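Local coordinates for protein sucrose 6(F)-phosphate phosphorylase (Thermoanaerobacterium thermosaccharolyticum DSM 571, PDB 6S9V) that is a phosphorylase related to the alpha-amylase family, with a catalytic domain that folds as a TIM barrel, at residues M15-K20 / N301-L306; K262-E265 / L269-D272. One frame throughout, in Å; residues are numbered along the deposited sequence.

Interaction 1. Residues M15-K20 / N301-L306; sequences MALKNK and NQFTML
At the N-terminal end of the TIM barrel strands, Leu17 meets Phe303 and Met15 meets Asn301. Residues 15-20 are a loop that leads into barrel strand 22-25. Residues 301-306 carry strand 302-304, the seventh in barrel order. Leu17 uses one methyl: its CD1 lies 4.1 Å from Phe303 CZ and 4.2 Å from Phe303 CE1. The methyl comes in obliquely at the far end of the ring. The leucine side chain lies roughly perpendicular to the direction in which the Phe303 ring projects. In Phe303, CG stands beside the backbone N (chi1 -77°), and this carries the ring tip nearer the loop than its CB bond alone would suggest. Met15 and Asn301 run alongside each other, pointing opposite ways. Met15 is extended through its first two torsions and bends at the third (chi3 76°). Its terminal methyl CE ends 3.2 Å from Asn301 OD1. This is a close contact of a methyl with an amide oxygen, and no hydrogen bond joins the two segments. Met15 also touches a crystal neighbour, so the lattice may affect its position. Further along the loop, Asn19 is hydrogen-bonded to Arg444 and Asn451. Met15 and Leu17 both rest on Leu269 of strand 269-271, while the Phe303 ring also packs on Ile388 and Gln390 of strand 388-392.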
loop_
_atom_site.group_PDB
_atom_site.type_symbol
_atom_site.label_atom_id
_atom_site.label_comp_id
_atom_site.label_asym_id
_atom_site.label_seq_id
_atom_site.Cartn_x
_atom_site.Cartn_y
_atom_site.Cartn_z
ATOM N N MET A 15 -14.261 14.390 -7.449
ATOM C CA MET A 15 -12.960 13.927 -6.987
ATOM C C MET A 15 -11.851 14.678 -7.710
ATOM O O MET A 15 -11.746 14.602 -8.939
ATOM C CB MET A 15 -12.798 12.426 -7.198
ATOM C CG MET A 15 -11.554 11.876 -6.522
ATOM S SD MET A 15 -11.404 10.126 -6.825
ATOM C CE MET A 15 -10.816 10.155 -8.513
ATOM N N ALA A 16 -11.029 15.398 -6.950
ATOM C CA ALA A 16 -9.913 16.170 -7.504
ATOM C C ALA A 16 -8.762 16.082 -6.506
ATOM O O ALA A 16 -8.588 16.960 -5.658
ATOM C CB ALA A 16 -10.317 17.614 -7.773
ATOM N N LEU A 17 -7.929 15.067 -6.659
ATOM C CA LEU A 17 -6.825 14.855 -5.738
ATOM C C LEU A 17 -5.616 15.644 -6.209
ATOM O O LEU A 17 -5.457 15.908 -7.405
ATOM C CB LEU A 17 -6.473 13.377 -5.628
ATOM C CG LEU A 17 -7.571 12.507 -5.011
ATOM C CD1 LEU A 17 -7.252 11.048 -5.239
ATOM C CD2 LEU A 17 -7.733 12.806 -3.523
ATOM N N LYS A 18 -4.801 16.075 -5.250
ATOM C CA LYS A 18 -3.570 16.775 -5.582
ATOM C C LYS A 18 -2.653 15.835 -6.350
ATOM O O LYS A 18 -2.381 14.715 -5.906
ATOM C CB LYS A 18 -2.880 17.242 -4.301
ATOM C CG LYS A 18 -1.727 18.206 -4.509
ATOM C CD LYS A 18 -0.842 18.310 -3.260
ATOM C CE LYS A 18 -1.555 18.916 -2.061
ATOM N NZ LYS A 18 -0.572 19.183 -0.946
ATOM N N ASN A 19 -2.172 16.292 -7.500
ATOM C CA ASN A 19 -1.365 15.447 -8.382
ATOM C C ASN A 19 0.128 15.665 -8.140
ATOM O O ASN A 19 0.885 16.044 -9.039
ATOM C CB ASN A 19 -1.726 15.712 -9.842
ATOM C CG ASN A 19 -1.025 14.757 -10.793
ATOM O OD1 ASN A 19 -0.683 13.634 -10.416
ATOM N ND2 ASN A 19 -0.789 15.203 -12.019
ATOM N N LYS A 20 0.559 15.384 -6.918
ATOM C CA LYS A 20 1.956 15.545 -6.538
ATOM C C LYS A 20 2.465 14.257 -5.914
ATOM O O LYS A 20 1.697 13.445 -5.396
ATOM C CB LYS A 20 2.151 16.727 -5.584
ATOM C CG LYS A 20 1.768 18.062 -6.219
ATOM C CD LYS A 20 2.451 19.241 -5.560
ATOM C CE LYS A 20 1.985 20.559 -6.179
ATOM N NZ LYS A 20 1.904 20.496 -7.672
ATOM N N ASN A 301 -7.250 6.260 -12.396
ATOM C CA ASN A 301 -7.421 6.761 -11.029
ATOM C C ASN A 301 -6.901 5.719 -10.036
ATOM O O ASN A 301 -7.628 5.058 -9.293
ATOM C CB ASN A 301 -8.864 7.174 -10.790
ATOM C CG ASN A 301 -9.184 8.514 -11.458
ATOM O OD1 ASN A 301 -8.857 9.585 -10.931
ATOM N ND2 ASN A 301 -9.780 8.455 -12.638
ATOM N N GLN A 302 -5.580 5.591 -10.057
ATOM C CA GLN A 302 -4.845 4.679 -9.199
ATOM C C GLN A 302 -3.711 5.423 -8.509
ATOM O O GLN A 302 -3.198 6.422 -9.017
ATOM C CB GLN A 302 -4.246 3.522 -9.987
ATOM C CG GLN A 302 -5.204 2.773 -10.877
ATOM C CD GLN A 302 -4.598 1.467 -11.359
ATOM O OE1 GLN A 302 -4.196 0.624 -10.553
ATOM N NE2 GLN A 302 -4.502 1.306 -12.671
ATOM N N PHE A 303 -3.310 4.914 -7.349
ATOM C CA PHE A 303 -2.084 5.351 -6.701
ATOM C C PHE A 303 -0.963 4.441 -7.173
ATOM O O PHE A 303 -1.047 3.219 -7.000
ATOM C CB PHE A 303 -2.226 5.306 -5.187
ATOM C CG PHE A 303 -3.013 6.448 -4.629
ATOM C CD1 PHE A 303 -4.379 6.519 -4.825
ATOM C CD2 PHE A 303 -2.386 7.449 -3.915
ATOM C CE1 PHE A 303 -5.111 7.571 -4.304
ATOM C CE2 PHE A 303 -3.108 8.504 -3.395
ATOM C CZ PHE A 303 -4.472 8.569 -3.593
ATOM N N THR A 304 0.056 5.026 -7.800
ATOM C CA THR A 304 1.150 4.234 -8.339
ATOM C C THR A 304 2.303 4.145 -7.349
ATOM O O THR A 304 2.472 4.983 -6.457
ATOM C CB THR A 304 1.676 4.807 -9.656
ATOM O OG1 THR A 304 2.291 6.081 -9.424
ATOM C CG2 THR A 304 0.557 4.947 -10.671
ATOM N N MET A 305 3.102 3.100 -7.523
ATOM C CA MET A 305 4.246 2.866 -6.663
ATOM C C MET A 305 5.195 1.962 -7.421
ATOM O O MET A 305 4.811 1.293 -8.381
ATOM C CB MET A 305 3.829 2.220 -5.344
ATOM C CG MET A 305 3.406 0.763 -5.519
ATOM S SD MET A 305 2.477 0.128 -4.122
ATOM C CE MET A 305 0.819 0.471 -4.692
ATOM N N LEU A 306 6.453 1.971 -6.991
ATOM C CA LEU A 306 7.362 0.878 -7.296
ATOM C C LEU A 306 7.505 -0.001 -6.058
ATOM O O LEU A 306 7.066 -1.153 -6.061
ATOM C CB LEU A 306 8.715 1.416 -7.769
ATOM C CG LEU A 306 8.697 2.304 -9.020
ATOM C CD1 LEU A 306 10.092 2.798 -9.361
ATOM C CD2 LEU A 306 8.105 1.579 -10.209
#

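Interaction 2. Residues K262-E265 / L269-D272; sequences KLAE and LIYD
Ile270 faces the last turn of helix 257-265 and touches two of its residues with two different branches. Its CB bond points toward the helix, and its chi1 of 62° sets CG1 between the backbone N and the carbonyl carbon. The gamma methyl CG2 is then beside the backbone N and meets the root of Leu263. Ile270 CG2 lies 3.8 Å from Leu263 CB. The longer branch runs on from CG1 in extended form and ends against the next helix residue. There, Ile270 CD1 lies 4.2 Å from Ala264 CB. The isoleucine thus spreads its branches over two successive helix positions.

The helix residues present themselves differently. Leu263 directs its CB bond toward the strand. Its side chain also touches Leu251 of strand 248-251, and Tyr232 and Leu235 of helix 230-244. The Ala264 CB bond points past the strand, to one side, and the end of the longer Ile270 branch reaches its methyl. That methyl also touches Pro299. The two CA atoms nearest across the contact, Ala264 CA and Leu269 CA, are 6.0 Å apart, where the chain turns from helix to strand.

This is the second half of a beta-alpha-beta crossover, in which strand 248-251 leads through helix 257-265 to strand 269-271. The charged side chains have partners elsewhere. Lys262 forms a salt bridge with Glu228, and Glu265 is hydrogen-bonded to His8. Asp272 OD1 accepts from the backbone N of Ile274 and of Leu275, at the turn into helix 275-285, and its OD2 forms a salt bridge with Arg298. The contact itself is buried and purely apolar, with no hydrogen bond between the segments. Helix and strand are therefore matched here by the shape of methyl and methylene groups rather than by directional bonds.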
loop_
_atom_site.group_PDB
_atom_site.type_symbol
_atom_site.label_atom_id
_atom_site.label_comp_id
_atom_site.label_asym_id
_atom_site.label_seq_id
_atom_site.Cartn_x
_atom_site.Cartn_y
_atom_site.Cartn_z
ATOM N N LYS A 262 -12.855 -3.557 -11.725
ATOM C CA LYS A 262 -14.264 -3.332 -11.412
ATOM C C LYS A 262 -14.414 -2.324 -10.276
ATOM O O LYS A 262 -15.325 -1.490 -10.296
ATOM C CB LYS A 262 -14.932 -4.661 -11.068
ATOM C CG LYS A 262 -16.415 -4.577 -10.757
ATOM C CD LYS A 262 -17.005 -5.984 -10.712
ATOM C CE LYS A 262 -18.350 -6.039 -10.019
ATOM N NZ LYS A 262 -18.761 -7.460 -9.805
ATOM N N LEU A 263 -13.524 -2.377 -9.282
ATOM C CA LEU A 263 -13.534 -1.376 -8.220
ATOM C C LEU A 263 -13.365 0.028 -8.788
ATOM O O LEU A 263 -14.140 0.941 -8.468
ATOM C CB LEU A 263 -12.425 -1.688 -7.213
ATOM C CG LEU A 263 -12.728 -2.846 -6.273
ATOM C CD1 LEU A 263 -11.466 -3.233 -5.498
ATOM C CD2 LEU A 263 -13.856 -2.498 -5.335
ATOM N N ALA A 264 -12.352 0.219 -9.640
ATOM C CA ALA A 264 -12.151 1.511 -10.294
ATOM C C ALA A 264 -13.344 1.882 -11.167
ATOM O O ALA A 264 -13.784 3.041 -11.176
ATOM C CB ALA A 264 -10.868 1.480 -11.134
ATOM N N GLU A 265 -13.884 0.914 -11.911
ATOM C CA GLU A 265 -15.043 1.187 -12.760
ATOM C C GLU A 265 -16.239 1.644 -11.930
ATOM O O GLU A 265 -17.074 2.427 -12.407
ATOM C CB GLU A 265 -15.375 -0.064 -13.583
ATOM C CG GLU A 265 -16.394 0.143 -14.702
ATOM C CD GLU A 265 -17.839 0.059 -14.232
ATOM O OE1 GLU A 265 -18.120 -0.700 -13.279
ATOM O OE2 GLU A 265 -18.699 0.748 -14.827
ATOM N N LEU A 269 -11.090 4.333 -5.482
ATOM C CA LEU A 269 -9.647 4.458 -5.657
ATOM C C LEU A 269 -8.943 3.156 -5.286
ATOM O O LEU A 269 -9.276 2.517 -4.287
ATOM C CB LEU A 269 -9.097 5.601 -4.801
ATOM C CG LEU A 269 -9.582 7.009 -5.161
ATOM C CD1 LEU A 269 -9.274 8.005 -4.059
ATOM C CD2 LEU A 269 -8.913 7.445 -6.455
ATOM N N ILE A 270 -7.962 2.776 -6.103
ATOM C CA ILE A 270 -7.201 1.548 -5.908
ATOM C C ILE A 270 -5.711 1.840 -6.023
ATOM O O ILE A 270 -5.283 2.893 -6.496
ATOM C CB ILE A 270 -7.587 0.444 -6.918
ATOM C CG1 ILE A 270 -7.286 0.905 -8.350
ATOM C CG2 ILE A 270 -9.059 0.065 -6.761
ATOM C CD1 ILE A 270 -7.381 -0.199 -9.388
ATOM N N TYR A 271 -4.921 0.848 -5.611
ATOM C CA TYR A 271 -3.486 0.859 -5.826
ATOM C C TYR A 271 -3.151 0.172 -7.142
ATOM O O TYR A 271 -3.745 -0.850 -7.494
ATOM C CB TYR A 271 -2.752 0.127 -4.708
ATOM C CG TYR A 271 -2.624 0.888 -3.418
ATOM C CD1 TYR A 271 -1.697 1.915 -3.291
ATOM C CD2 TYR A 271 -3.403 0.559 -2.320
ATOM C CE1 TYR A 271 -1.561 2.605 -2.103
ATOM C CE2 TYR A 271 -3.279 1.243 -1.131
ATOM C CZ TYR A 271 -2.352 2.264 -1.026
ATOM O OH TYR A 271 -2.222 2.952 0.152
ATOM N N ASP A 272 -2.156 0.700 -7.835
ATOM C CA ASP A 272 -1.654 0.053 -9.042
ATOM C C ASP A 272 -0.663 -1.026 -8.610
ATOM O O ASP A 272 0.521 -0.765 -8.417
ATOM C CB ASP A 272 -1.011 1.070 -9.974
ATOM C CG ASP A 272 -0.714 0.488 -11.346
ATOM O OD1 ASP A 272 -0.537 -0.743 -11.434
ATOM O OD2 ASP A 272 -0.680 1.254 -12.335
#

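Both contacts involve the barrel, and strands 269-271 and 302-304 are neighbours in it. Probable hydrogen bonds join them directly: Phe303 N lies 3.0 Å from Ile270 O, and Phe303 O lies 2.9 Å from Asp272 N. Interaction 2 is fully buried and packs a helix on the outer side of its strand. Interaction 1 is only partly buried and brings a loop to the strand ends, with Phe303 as its buried member. The areas involved are similarly small, 124 and 126 Å². Interaction 2 is wholly aliphatic. Interaction 1 adds an aromatic ring and a thioether methyl set against an amide oxygen.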